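Local coordinates for protein putative GntR-family transcriptional regulator (Bordetella bronchiseptica RB50, PDB 3CNV) that probably regulates transcription as a GntR-family DNA-binding protein whose UTRA domain binds a small-molecule effector, at residues S21-L29 / F73-T82; A109-A117 / V122-Q130. All coordinates share one frame; numbering follows the deposited sequence.

Contact 1 (S21-L29 / F73-T82); sequences SRILECRRL and FRGLTLELLT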
ATOM      1  N   SER C  21     -24.507   7.480   4.178  1.00 19.67           N
ATOM      2  CA  SER C  21     -24.566   7.786   2.738  1.00 19.43           C
ATOM      3  C   SER C  21     -25.982   8.238   2.359  1.00 18.98           C
ATOM      4  O   SER C  21     -26.969   7.681   2.780  1.00 18.39           O
ATOM      5  CB  SER C  21     -24.244   6.554   1.885  1.00 19.29           C
ATOM      6  OG  SER C  21     -24.004   6.934   0.499  1.00 20.67           O
ATOM      7  N   ARG C  22     -26.048   9.214   1.484  1.00 17.88           N
ATOM      8  CA  ARG C  22     -27.314   9.733   1.004  1.00 15.99           C
ATOM      9  C   ARG C  22     -27.138   9.964  -0.476  1.00 15.44           C
ATOM     10  O   ARG C  22     -26.258  10.709  -0.879  1.00 15.30           O
ATOM     11  CB  ARG C  22     -27.708  11.023   1.762  1.00 16.48           C
ATOM     12  CG  ARG C  22     -29.047  11.544   1.372  1.00 17.28           C
ATOM     13  CD  ARG C  22     -29.660  12.523   2.393  1.00 18.83           C
ATOM     14  NE  ARG C  22     -28.819  13.688   2.418  1.00 18.37           N
ATOM     15  CZ  ARG C  22     -28.877  14.729   1.605  1.00 22.70           C
ATOM     16  NH1 ARG C  22     -29.794  14.855   0.654  1.00 20.93           N
ATOM     17  NH2 ARG C  22     -27.964  15.676   1.754  1.00 24.34           N
ATOM     18  N   ILE C  23     -27.998   9.338  -1.282  1.00 13.86           N
ATOM     19  CA  ILE C  23     -27.925   9.449  -2.757  1.00 12.05           C
ATOM     20  C   ILE C  23     -28.540  10.783  -3.187  1.00 13.79           C
ATOM     21  O   ILE C  23     -29.686  11.150  -2.817  1.00 14.54           O
ATOM     22  CB  ILE C  23     -28.656   8.324  -3.465  1.00 12.66           C
ATOM     23  CG1 ILE C  23     -28.122   6.934  -2.983  1.00  9.64           C
ATOM     24  CG2 ILE C  23     -28.636   8.550  -5.010  1.00 10.65           C
ATOM     25  CD1 ILE C  23     -26.663   6.655  -3.290  1.00  7.19           C
ATOM     26  N   LEU C  24     -27.792  11.514  -3.991  1.00 13.41           N
ATOM     27  CA  LEU C  24     -28.218  12.849  -4.398  1.00 15.22           C
ATOM     28  C   LEU C  24     -28.759  12.877  -5.862  1.00 15.17           C
ATOM     29  O   LEU C  24     -29.671  13.588  -6.226  1.00 14.89           O
ATOM     30  CB  LEU C  24     -27.014  13.779  -4.224  1.00 14.91           C
ATOM     31  CG  LEU C  24     -26.802  14.628  -3.001  1.00 19.22           C
ATOM     32  CD1 LEU C  24     -27.314  14.177  -1.643  1.00 15.85           C
ATOM     33  CD2 LEU C  24     -25.350  15.150  -3.086  1.00 18.83           C
ATOM     34  N   GLU C  25     -28.109  12.091  -6.681  1.00 16.53           N
ATOM     35  CA  GLU C  25     -28.388  11.982  -8.094  1.00 16.53           C
ATOM     36  C   GLU C  25     -28.129  10.593  -8.564  1.00 16.47           C
ATOM     37  O   GLU C  25     -27.192   9.920  -8.097  1.00 14.29           O
ATOM     38  CB  GLU C  25     -27.498  12.923  -8.890  1.00 16.50           C
ATOM     39  CG  GLU C  25     -27.726  14.419  -8.581  1.00 20.55           C
ATOM     40  CD  GLU C  25     -26.767  15.303  -9.357  1.00 25.21           C
ATOM     41  OE1 GLU C  25     -26.678  15.104 -10.598  1.00 31.89           O
ATOM     42  OE2 GLU C  25     -26.094  16.165  -8.743  1.00 27.34           O
ATOM     43  N   CYS C  26     -28.907  10.203  -9.560  1.00 17.15           N
ATOM     44  CA  CYS C  26     -28.724   8.915 -10.215  1.00 19.26           C
ATOM     45  C   CYS C  26     -29.335   8.960 -11.601  1.00 19.88           C
ATOM     46  O   CYS C  26     -30.495   9.272 -11.741  1.00 19.00           O
ATOM     47  CB  CYS C  26     -29.401   7.822  -9.361  1.00 20.34           C
ATOM     48  SG  CYS C  26     -29.158   6.115  -9.925  1.00 27.99           S
ATOM     49  N   ARG C  27     -28.518   8.741 -12.618  1.00 20.28           N
ATOM     50  CA  ARG C  27     -28.926   8.908 -14.026  1.00 22.05           C
ATOM     51  C   ARG C  27     -28.095   7.960 -14.878  1.00 21.02           C
ATOM     52  O   ARG C  27     -26.996   7.623 -14.501  1.00 19.61           O
ATOM     53  CB  ARG C  27     -28.549  10.305 -14.592  1.00 21.52           C
ATOM     54  CG  ARG C  27     -29.286  11.396 -14.110  1.00 28.60           C
ATOM     55  CD  ARG C  27     -28.787  12.653 -14.829  1.00 33.52           C
ATOM     56  NE  ARG C  27     -27.384  12.887 -14.493  1.00 38.54           N
ATOM     57  CZ  ARG C  27     -26.547  13.644 -15.204  1.00 40.84           C
ATOM     58  NH1 ARG C  27     -26.957  14.243 -16.318  1.00 40.02           N
ATOM     59  NH2 ARG C  27     -25.288  13.793 -14.802  1.00 43.20           N
ATOM     60  N   ARG C  28     -28.620   7.617 -16.042  1.00 20.01           N
ATOM     61  CA  ARG C  28     -27.807   6.987 -17.071  1.00 21.78           C
ATOM     62  C   ARG C  28     -27.483   8.036 -18.125  1.00 20.59           C
ATOM     63  O   ARG C  28     -28.285   8.896 -18.406  1.00 20.94           O
ATOM     64  CB  ARG C  28     -28.495   5.757 -17.650  1.00 22.54           C
ATOM     65  CG  ARG C  28     -28.371   4.615 -16.673  1.00 27.22           C
ATOM     66  CD  ARG C  28     -29.394   3.542 -16.913  1.00 32.16           C
ATOM     67  NE  ARG C  28     -29.063   2.270 -16.254  1.00 34.02           N
ATOM     68  CZ  ARG C  28     -29.270   2.006 -14.964  1.00 36.33           C
ATOM     69  NH1 ARG C  28     -29.810   2.918 -14.153  1.00 36.91           N
ATOM     70  NH2 ARG C  28     -28.941   0.815 -14.487  1.00 36.50           N
ATOM     71  N   LEU C  29     -26.276   7.972 -18.648  1.00 20.10           N
ATOM     72  CA  LEU C  29     -25.863   8.848 -19.709  1.00 20.63           C
ATOM     73  C   LEU C  29     -24.761   8.307 -20.590  1.00 19.50           C
ATOM     74  O   LEU C  29     -24.140   7.286 -20.314  1.00 19.49           O
ATOM     75  CB  LEU C  29     -25.456  10.207 -19.172  1.00 22.08           C
ATOM     76  CG  LEU C  29     -24.585  10.252 -17.924  1.00 27.86           C
ATOM     77  CD1 LEU C  29     -23.089  10.205 -18.215  1.00 29.26           C
ATOM     78  CD2 LEU C  29     -24.990  11.563 -17.146  1.00 30.18           C
ATOM     79  N   PHE C  73     -24.253  -2.939 -14.977  1.00 25.11           N
ATOM     80  CA  PHE C  73     -24.990  -2.341 -13.872  1.00 24.00           C
ATOM     81  C   PHE C  73     -26.402  -1.963 -14.259  1.00 25.58           C
ATOM     82  O   PHE C  73     -27.034  -1.070 -13.660  1.00 23.06           O
ATOM     83  CB  PHE C  73     -24.220  -1.152 -13.299  1.00 23.24           C
ATOM     84  CG  PHE C  73     -23.043  -1.548 -12.438  1.00 20.16           C
ATOM     85  CD1 PHE C  73     -23.228  -1.890 -11.103  1.00 21.44           C
ATOM     86  CD2 PHE C  73     -21.751  -1.615 -12.981  1.00 18.91           C
ATOM     87  CE1 PHE C  73     -22.125  -2.275 -10.330  1.00 22.08           C
ATOM     88  CE2 PHE C  73     -20.676  -1.943 -12.229  1.00 18.81           C
ATOM     89  CZ  PHE C  73     -20.860  -2.295 -10.887  1.00 17.87           C
ATOM     90  N   ARG C  74     -26.890  -2.667 -15.280  1.00 27.73           N
ATOM     91  CA  ARG C  74     -28.254  -2.431 -15.797  1.00 29.40           C
ATOM     92  C   ARG C  74     -29.304  -2.501 -14.705  1.00 29.67           C
ATOM     93  O   ARG C  74     -30.238  -1.713 -14.689  1.00 31.94           O
ATOM     94  CB  ARG C  74     -28.582  -3.333 -16.994  1.00 30.65           C
ATOM     95  CG  ARG C  74     -28.033  -2.678 -18.256  1.00 33.41           C
ATOM     96  CD  ARG C  74     -28.443  -3.411 -19.515  1.00 40.92           C
ATOM     97  NE  ARG C  74     -27.506  -4.493 -19.794  1.00 46.65           N
ATOM     98  CZ  ARG C  74     -27.657  -5.752 -19.381  1.00 51.32           C
ATOM     99  NH1 ARG C  74     -28.732  -6.116 -18.668  1.00 51.17           N
ATOM    100  NH2 ARG C  74     -26.719  -6.653 -19.688  1.00 52.38           N
ATOM    101  N   GLY C  75     -29.105  -3.363 -13.730  1.00 29.28           N
ATOM    102  CA  GLY C  75     -30.113  -3.532 -12.674  1.00 28.76           C
ATOM    103  C   GLY C  75     -30.155  -2.398 -11.653  1.00 28.57           C
ATOM    104  O   GLY C  75     -31.018  -2.350 -10.755  1.00 27.92           O
ATOM    105  N   LEU C  76     -29.216  -1.468 -11.794  1.00 28.24           N
ATOM    106  CA  LEU C  76     -28.984  -0.459 -10.763  1.00 28.14           C
ATOM    107  C   LEU C  76     -30.046   0.610 -10.889  1.00 28.52           C
ATOM    108  O   LEU C  76     -30.166   1.228 -11.940  1.00 29.63           O
ATOM    109  CB  LEU C  76     -27.568   0.132 -10.848  1.00 28.48           C
ATOM    110  CG  LEU C  76     -26.961   0.961  -9.699  1.00 28.22           C
ATOM    111  CD1 LEU C  76     -27.134   0.244  -8.341  1.00 29.83           C
ATOM    112  CD2 LEU C  76     -25.500   1.237  -9.949  1.00 29.23           C
ATOM    113  N   THR C  77     -30.848   0.789  -9.834  1.00 27.58           N
ATOM    114  CA  THR C  77     -31.879   1.841  -9.804  1.00 25.81           C
ATOM    115  C   THR C  77     -31.783   2.701  -8.558  1.00 25.33           C
ATOM    116  O   THR C  77     -31.079   2.369  -7.616  1.00 24.25           O
ATOM    117  CB  THR C  77     -33.282   1.281  -9.884  1.00 26.59           C
ATOM    118  OG1 THR C  77     -33.550   0.380  -8.788  1.00 26.27           O
ATOM    119  CG2 THR C  77     -33.494   0.560 -11.227  1.00 25.57           C
ATOM    120  N   LEU C  78     -32.526   3.800  -8.561  1.00 23.18           N
ATOM    121  CA  LEU C  78     -32.518   4.727  -7.400  1.00 22.16           C
ATOM    122  C   LEU C  78     -33.183   4.005  -6.242  1.00 20.55           C
ATOM    123  O   LEU C  78     -32.731   4.063  -5.098  1.00 19.51           O
ATOM    124  CB  LEU C  78     -33.233   6.029  -7.710  1.00 21.03           C
ATOM    125  CG  LEU C  78     -33.229   7.081  -6.621  1.00 22.48           C
ATOM    126  CD1 LEU C  78     -31.816   7.611  -6.325  1.00 19.23           C
ATOM    127  CD2 LEU C  78     -34.190   8.214  -7.038  1.00 17.62           C
ATOM    128  N   GLU C  79     -34.215   3.258  -6.589  1.00 19.75           N
ATOM    129  CA  GLU C  79     -35.000   2.553  -5.591  1.00 20.71           C
ATOM    130  C   GLU C  79     -34.092   1.551  -4.880  1.00 19.54           C
ATOM    131  O   GLU C  79     -34.160   1.382  -3.666  1.00 17.15           O
ATOM    132  CB  GLU C  79     -36.239   1.857  -6.198  1.00 20.88           C
ATOM    133  CG  GLU C  79     -36.960   0.895  -5.233  1.00 27.56           C
ATOM    134  CD  GLU C  79     -36.244  -0.500  -5.042  1.00 37.77           C
ATOM    135  OE1 GLU C  79     -35.562  -1.003  -6.006  1.00 43.18           O
ATOM    136  OE2 GLU C  79     -36.366  -1.097  -3.917  1.00 42.05           O
ATOM    137  N   LEU C  80     -33.225   0.903  -5.672  1.00 18.80           N
ATOM    138  CA  LEU C  80     -32.289  -0.083  -5.106  1.00 17.23           C
ATOM    139  C   LEU C  80     -31.338   0.615  -4.140  1.00 17.33           C
ATOM    140  O   LEU C  80     -31.129   0.181  -3.007  1.00 17.32           O
ATOM    141  CB  LEU C  80     -31.522  -0.798  -6.197  1.00 17.91           C
ATOM    142  CG  LEU C  80     -30.571  -1.934  -5.779  1.00 19.75           C
ATOM    143  CD1 LEU C  80     -31.283  -3.130  -5.165  1.00 21.80           C
ATOM    144  CD2 LEU C  80     -29.829  -2.382  -6.974  1.00 22.41           C
ATOM    145  N   LEU C  81     -30.793   1.736  -4.597  1.00 16.24           N
ATOM    146  CA  LEU C  81     -29.799   2.491  -3.845  1.00 16.29           C
ATOM    147  C   LEU C  81     -30.329   3.004  -2.529  1.00 15.19           C
ATOM    148  O   LEU C  81     -29.623   3.031  -1.531  1.00 15.85           O
ATOM    149  CB  LEU C  81     -29.223   3.654  -4.660  1.00 16.13           C
ATOM    150  CG  LEU C  81     -28.372   3.215  -5.833  1.00 18.20           C
ATOM    151  CD1 LEU C  81     -28.024   4.391  -6.752  1.00 17.92           C
ATOM    152  CD2 LEU C  81     -27.122   2.543  -5.351  1.00 19.59           C
ATOM    153  N   THR C  82     -31.566   3.429  -2.517  1.00 14.61           N
ATOM    154  CA  THR C  82     -32.021   4.232  -1.422  1.00 14.27           C
ATOM    155  C   THR C  82     -32.660   3.315  -0.417  1.00 17.18           C
ATOM    156  O   THR C  82     -32.863   3.733   0.707  1.00 15.39           O
ATOM    157  CB  THR C  82     -33.013   5.336  -1.834  1.00 12.35           C
ATOM    158  OG1 THR C  82     -34.150   4.757  -2.476  1.00 12.25           O
ATOM    159  CG2 THR C  82     -32.319   6.334  -2.801  1.00 11.17           C
TER
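Ile23 and Cys26 of the edge strand 20-30 press against Leu78 and Leu81 on one side of the short helix 78-83, and this is the tightly packed part of the contact. In Ile23, CG1 lies anti to the carbonyl carbon (chi1 -55°), which leaves CG2 anti to the backbone N and sends the two branches to different leucines: CG2 lies 3.6 Å from Leu78 CD1, while CG1 meets Leu81 CB at 3.8 Å. The side chains of Ile23 and Leu78 run alongside one another in opposing senses, whereas Leu81 lies roughly perpendicular to Ile23. Leu78 CD1 touches both strand residues, reaching Cys26 CB at 3.9 Å, and Cys26 SG lies 3.8 Å from Leu81 CD1.

Arg28 and Arg74 make the solvent side, though Leu78 and Thr82 are exposed too. Arg28, its chain extended from CG to NE, brings its guanidinium end-on to Leu76: NH1 and NH2 both bond to Leu76 O, at 2.8 Å and 2.9 Å, with that oxygen close to the guanidinium plane. This double grip fixes the rotation of the group against the turn 73-76. Thr77 caps the helix, its OG1 accepting from Leu80 N.

The contact is plain structural packing: a short N-capped helix running nearly antiparallel over the face of an edge strand of the UTRA-domain sheet. Strand 46-56 pairs with 20-30, with a classic beta bulge at Leu24 and Glu25 opposite Arg51, and Leu81 reaches its Ile50 as well, while helix 88-96 packs against Leu76 and Leu81.

Contact 2 (A109-A117 / V122-Q130); sequences AVAASPEIA and VEPGRPLLQ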
ATOM      1  N   ALA C 109      -5.409  19.010  -4.020  1.00 16.02           N
ATOM      2  CA  ALA C 109      -6.200  19.995  -3.271  1.00 16.17           C
ATOM      3  C   ALA C 109      -6.769  20.976  -4.245  1.00 14.79           C
ATOM      4  O   ALA C 109      -6.065  21.484  -5.134  1.00 15.17           O
ATOM      5  CB  ALA C 109      -5.391  20.740  -2.162  1.00 13.42           C
ATOM      6  N   VAL C 110      -8.056  21.194  -4.077  1.00 13.99           N
ATOM      7  CA  VAL C 110      -8.808  22.080  -4.904  1.00 14.76           C
ATOM      8  C   VAL C 110      -9.658  23.040  -4.061  1.00 15.27           C
ATOM      9  O   VAL C 110      -9.836  22.848  -2.883  1.00 14.15           O
ATOM     10  CB  VAL C 110      -9.718  21.251  -5.887  1.00 16.34           C
ATOM     11  CG1 VAL C 110      -8.854  20.269  -6.758  1.00 16.99           C
ATOM     12  CG2 VAL C 110     -10.823  20.533  -5.171  1.00 11.47           C
ATOM     13  N   ALA C 111     -10.126  24.103  -4.701  1.00 15.88           N
ATOM     14  CA  ALA C 111     -11.163  25.017  -4.141  1.00 16.51           C
ATOM     15  C   ALA C 111     -12.582  24.487  -4.355  1.00 16.82           C
ATOM     16  O   ALA C 111     -12.927  23.984  -5.402  1.00 17.52           O
ATOM     17  CB  ALA C 111     -10.994  26.455  -4.750  1.00 15.79           C
ATOM     18  N   ALA C 112     -13.378  24.541  -3.298  1.00 17.21           N
ATOM     19  CA  ALA C 112     -14.820  24.238  -3.358  1.00 17.64           C
ATOM     20  C   ALA C 112     -15.515  25.124  -4.367  1.00 18.10           C
ATOM     21  O   ALA C 112     -15.433  26.348  -4.328  1.00 17.14           O
ATOM     22  CB  ALA C 112     -15.465  24.335  -1.973  1.00 17.01           C
ATOM     23  N   SER C 113     -16.103  24.460  -5.347  1.00 18.99           N
ATOM     24  CA  SER C 113     -16.855  25.118  -6.425  1.00 19.12           C
ATOM     25  C   SER C 113     -18.169  25.666  -5.888  1.00 19.57           C
ATOM     26  O   SER C 113     -18.669  25.278  -4.810  1.00 19.12           O
ATOM     27  CB  SER C 113     -17.152  24.168  -7.582  1.00 19.64           C
ATOM     28  OG  SER C 113     -18.075  23.170  -7.149  1.00 21.42           O
ATOM     29  N   PRO C 114     -18.735  26.606  -6.637  1.00 20.98           N
ATOM     30  CA  PRO C 114     -20.053  27.107  -6.320  1.00 20.55           C
ATOM     31  C   PRO C 114     -21.082  25.982  -6.173  1.00 20.60           C
ATOM     32  O   PRO C 114     -21.957  26.069  -5.327  1.00 20.34           O
ATOM     33  CB  PRO C 114     -20.346  28.036  -7.508  1.00 21.55           C
ATOM     34  CG  PRO C 114     -19.035  28.455  -7.990  1.00 20.08           C
ATOM     35  CD  PRO C 114     -18.066  27.402  -7.697  1.00 20.17           C
ATOM     36  N   GLU C 115     -20.949  24.901  -6.936  1.00 21.83           N
ATOM     37  CA  GLU C 115     -21.959  23.785  -6.890  1.00 22.63           C
ATOM     38  C   GLU C 115     -21.739  22.859  -5.662  1.00 21.50           C
ATOM     39  O   GLU C 115     -22.695  22.397  -5.019  1.00 20.23           O
ATOM     40  CB  GLU C 115     -21.933  22.922  -8.191  1.00 24.73           C
ATOM     41  CG  GLU C 115     -22.645  21.499  -8.070  1.00 29.88           C
ATOM     42  CD  GLU C 115     -22.470  20.590  -9.323  1.00 35.87           C
ATOM     43  OE1 GLU C 115     -21.361  20.043  -9.577  1.00 40.59           O
ATOM     44  OE2 GLU C 115     -23.455  20.414 -10.074  1.00 41.24           O
ATOM     45  N   ILE C 116     -20.464  22.589  -5.364  1.00 19.51           N
ATOM     46  CA  ILE C 116     -20.098  21.674  -4.273  1.00 18.64           C
ATOM     47  C   ILE C 116     -20.184  22.299  -2.891  1.00 18.67           C
ATOM     48  O   ILE C 116     -20.635  21.664  -1.933  1.00 18.98           O
ATOM     49  CB  ILE C 116     -18.715  21.070  -4.498  1.00 19.04           C
ATOM     50  CG1 ILE C 116     -18.750  20.217  -5.771  1.00 18.70           C
ATOM     51  CG2 ILE C 116     -18.213  20.177  -3.279  1.00 17.23           C
ATOM     52  CD1 ILE C 116     -19.683  19.062  -5.685  1.00 17.60           C
ATOM     53  N   ALA C 117     -19.813  23.562  -2.798  1.00 18.30           N
ATOM     54  CA  ALA C 117     -19.676  24.206  -1.504  1.00 19.14           C
ATOM     55  C   ALA C 117     -20.929  24.005  -0.600  1.00 20.38           C
ATOM     56  O   ALA C 117     -20.796  23.501   0.513  1.00 20.18           O
ATOM     57  CB  ALA C 117     -19.314  25.663  -1.666  1.00 19.06           C
ATOM     58  N   VAL C 122     -19.971  24.557   3.227  1.00 19.20           N
ATOM     59  CA  VAL C 122     -18.856  25.508   3.226  1.00 19.24           C
ATOM     60  C   VAL C 122     -18.991  26.610   2.202  1.00 20.04           C
ATOM     61  O   VAL C 122     -19.825  26.583   1.344  1.00 21.26           O
ATOM     62  CB  VAL C 122     -17.500  24.778   2.963  1.00 20.16           C
ATOM     63  CG1 VAL C 122     -17.267  23.682   3.998  1.00 19.72           C
ATOM     64  CG2 VAL C 122     -17.435  24.147   1.541  1.00 17.31           C
ATOM     65  N   GLU C 123     -18.095  27.564   2.282  1.00 20.89           N
ATOM     66  CA  GLU C 123     -18.091  28.693   1.355  1.00 22.08           C
ATOM     67  C   GLU C 123     -17.351  28.338   0.079  1.00 21.05           C
ATOM     68  O   GLU C 123     -16.380  27.608   0.105  1.00 20.33           O
ATOM     69  CB  GLU C 123     -17.441  29.943   2.010  1.00 22.30           C
ATOM     70  CG  GLU C 123     -15.912  29.839   2.104  1.00 26.72           C
ATOM     71  CD  GLU C 123     -15.308  28.953   3.270  1.00 31.75           C
ATOM     72  OE1 GLU C 123     -16.041  28.149   4.004  1.00 28.27           O
ATOM     73  OE2 GLU C 123     -14.045  29.112   3.416  1.00 34.23           O
ATOM     74  N   PRO C 124     -17.791  28.869  -1.062  1.00 21.48           N
ATOM     75  CA  PRO C 124     -16.955  28.558  -2.225  1.00 21.77           C
ATOM     76  C   PRO C 124     -15.517  29.039  -2.055  1.00 20.09           C
ATOM     77  O   PRO C 124     -15.238  30.094  -1.452  1.00 19.05           O
ATOM     78  CB  PRO C 124     -17.671  29.288  -3.378  1.00 22.30           C
ATOM     79  CG  PRO C 124     -19.047  29.547  -2.889  1.00 23.13           C
ATOM     80  CD  PRO C 124     -18.933  29.730  -1.407  1.00 22.76           C
ATOM     81  N   GLY C 125     -14.595  28.268  -2.575  1.00 19.00           N
ATOM     82  CA  GLY C 125     -13.172  28.591  -2.407  1.00 17.88           C
ATOM     83  C   GLY C 125     -12.502  27.799  -1.310  1.00 16.79           C
ATOM     84  O   GLY C 125     -11.279  27.681  -1.279  1.00 17.15           O
ATOM     85  N   ARG C 126     -13.314  27.204  -0.437  1.00 16.18           N
ATOM     86  CA  ARG C 126     -12.803  26.361   0.692  1.00 15.02           C
ATOM     87  C   ARG C 126     -11.928  25.222   0.175  1.00 14.88           C
ATOM     88  O   ARG C 126     -12.294  24.535  -0.808  1.00 14.15           O
ATOM     89  CB  ARG C 126     -13.968  25.777   1.479  1.00 15.69           C
ATOM     90  CG  ARG C 126     -13.674  24.743   2.491  1.00 16.31           C
ATOM     91  CD  ARG C 126     -12.907  25.280   3.662  1.00 22.33           C
ATOM     92  NE  ARG C 126     -13.834  25.565   4.712  1.00 29.75           N
ATOM     93  CZ  ARG C 126     -13.887  24.931   5.866  1.00 31.05           C
ATOM     94  NH1 ARG C 126     -12.999  24.019   6.202  1.00 32.27           N
ATOM     95  NH2 ARG C 126     -14.808  25.275   6.708  1.00 30.97           N
ATOM     96  N   PRO C 127     -10.735  25.039   0.773  1.00 13.42           N
ATOM     97  CA  PRO C 127      -9.940  23.918   0.220  1.00 13.04           C
ATOM     98  C   PRO C 127     -10.538  22.542   0.573  1.00 13.08           C
ATOM     99  O   PRO C 127     -10.992  22.299   1.731  1.00 12.49           O
ATOM    100  CB  PRO C 127      -8.601  24.082   0.905  1.00 12.80           C
ATOM    101  CG  PRO C 127      -8.506  25.461   1.277  1.00 13.83           C
ATOM    102  CD  PRO C 127      -9.920  25.923   1.629  1.00 13.95           C
ATOM    103  N   LEU C 128     -10.588  21.702  -0.464  1.00 12.99           N
ATOM    104  CA  LEU C 128     -11.103  20.324  -0.383  1.00 12.99           C
ATOM    105  C   LEU C 128     -10.029  19.402  -0.961  1.00 12.95           C
ATOM    106  O   LEU C 128      -9.192  19.817  -1.819  1.00 13.12           O
ATOM    107  CB  LEU C 128     -12.397  20.135  -1.203  1.00 11.84           C
ATOM    108  CG  LEU C 128     -13.550  21.076  -0.936  1.00 13.25           C
ATOM    109  CD1 LEU C 128     -14.748  20.815  -1.953  1.00 10.31           C
ATOM    110  CD2 LEU C 128     -14.029  20.938   0.539  1.00 12.86           C
ATOM    111  N   LEU C 129     -10.030  18.194  -0.453  1.00 12.54           N
ATOM    112  CA  LEU C 129      -9.174  17.083  -0.939  1.00 14.05           C
ATOM    113  C   LEU C 129      -9.957  16.353  -2.037  1.00 15.62           C
ATOM    114  O   LEU C 129     -11.069  15.879  -1.835  1.00 14.92           O
ATOM    115  CB  LEU C 129      -8.782  16.131   0.143  1.00 11.91           C
ATOM    116  CG  LEU C 129      -7.935  14.909  -0.261  1.00 15.36           C
ATOM    117  CD1 LEU C 129      -6.545  15.329  -0.764  1.00 17.89           C
ATOM    118  CD2 LEU C 129      -7.845  13.882   0.814  1.00 17.28           C
ATOM    119  N   GLN C 130      -9.408  16.402  -3.238  1.00 14.95           N
ATOM    120  CA  GLN C 130     -10.010  15.682  -4.361  1.00 15.03           C
ATOM    121  C   GLN C 130      -9.267  14.363  -4.546  1.00 15.51           C
ATOM    122  O   GLN C 130      -8.037  14.303  -4.651  1.00 16.30           O
ATOM    123  CB  GLN C 130     -10.052  16.527  -5.631  1.00 14.94           C
ATOM    124  CG  GLN C 130     -10.535  15.785  -6.891  1.00 14.97           C
ATOM    125  CD  GLN C 130     -10.716  16.724  -8.096  1.00 22.97           C
ATOM    126  OE1 GLN C 130     -11.516  17.644  -8.059  1.00 24.20           O
ATOM    127  NE2 GLN C 130      -9.922  16.535  -9.111  1.00 27.15           N
TER
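Val110 and Leu128 form a hydrogen-bonded pair near the end of the antiparallel ladder between strands 102-111 and 127-137. Their two backbone bonds are nearly straight: Val110 N to Leu128 O at 2.9 Å and Leu128 N to Val110 O at 2.8 Å. Ala109 with Leu129 and Ala111 with Pro127 are the flanking non-hydrogen-bonded pairs. Backbone bonding continues beyond the strands, where Ala112 N donates to Arg126 O and Ala112 O accepts from Gly125 N at 2.7 Å, in the carbonyl plane and on a lone pair. Farther out, Val122 N approaches Ala117 O from above the carbonyl plane. Gly125 sits in the type II turn 123-126 with a positive phi of 100°.

Apolar contacts gather around Ala112 and Leu128. Leu128 turns CG anti to its carbonyl carbon (chi1 -54°), bringing CD1 3.6 Å from Ala112 CB and 3.8 Å from Ile116 CG2. The methyl of Ala112 also meets Val122 CG2 at 4.0 Å, and Ala117 CB packs beside the ring of Pro124. Gln130 passes athwart Val110, whose two methyls lie against its CB and OE1; the amide nitrogen of Gln130 bonds to Asp132.

Two polar interactions stay within a segment: Ser113 OG accepts from Ile116 N in an ST motif, and Glu123 and Arg126 form a long, weak salt bridge across the turn. Glu115 instead pairs with Arg51.

At the interface with the second subunit, Ala109 N hydrogen-bonds to Thr152 OG1 of that chain. The chemistry therefore implies a connection whose path is set largely by main-chain bonds, with apolar side chains, from the alanines to Leu128 and Ile116, packed against one another and direct participation in the subunit interface.

Overall arrangement
From the N terminus, strand 20-30 comes first, and contact 1 brings the later turn and helix 73-82 back onto it, closing a loop that holds strands 46-56 and 59-69. Only after that does contact 2 open, joining 109-117 to 122-130 through a short connection that includes helix 117-120. The two contacts are thus in series, neither nested nor crossed. They involve opposite outermost strands of the same six-stranded antiparallel sheet, 20-30 and 102-111, with centres about 25 Å apart. Contact 1 ties a helix to one border within the subunit; contact 2 pairs the other border with 127-137 and meets the second subunit.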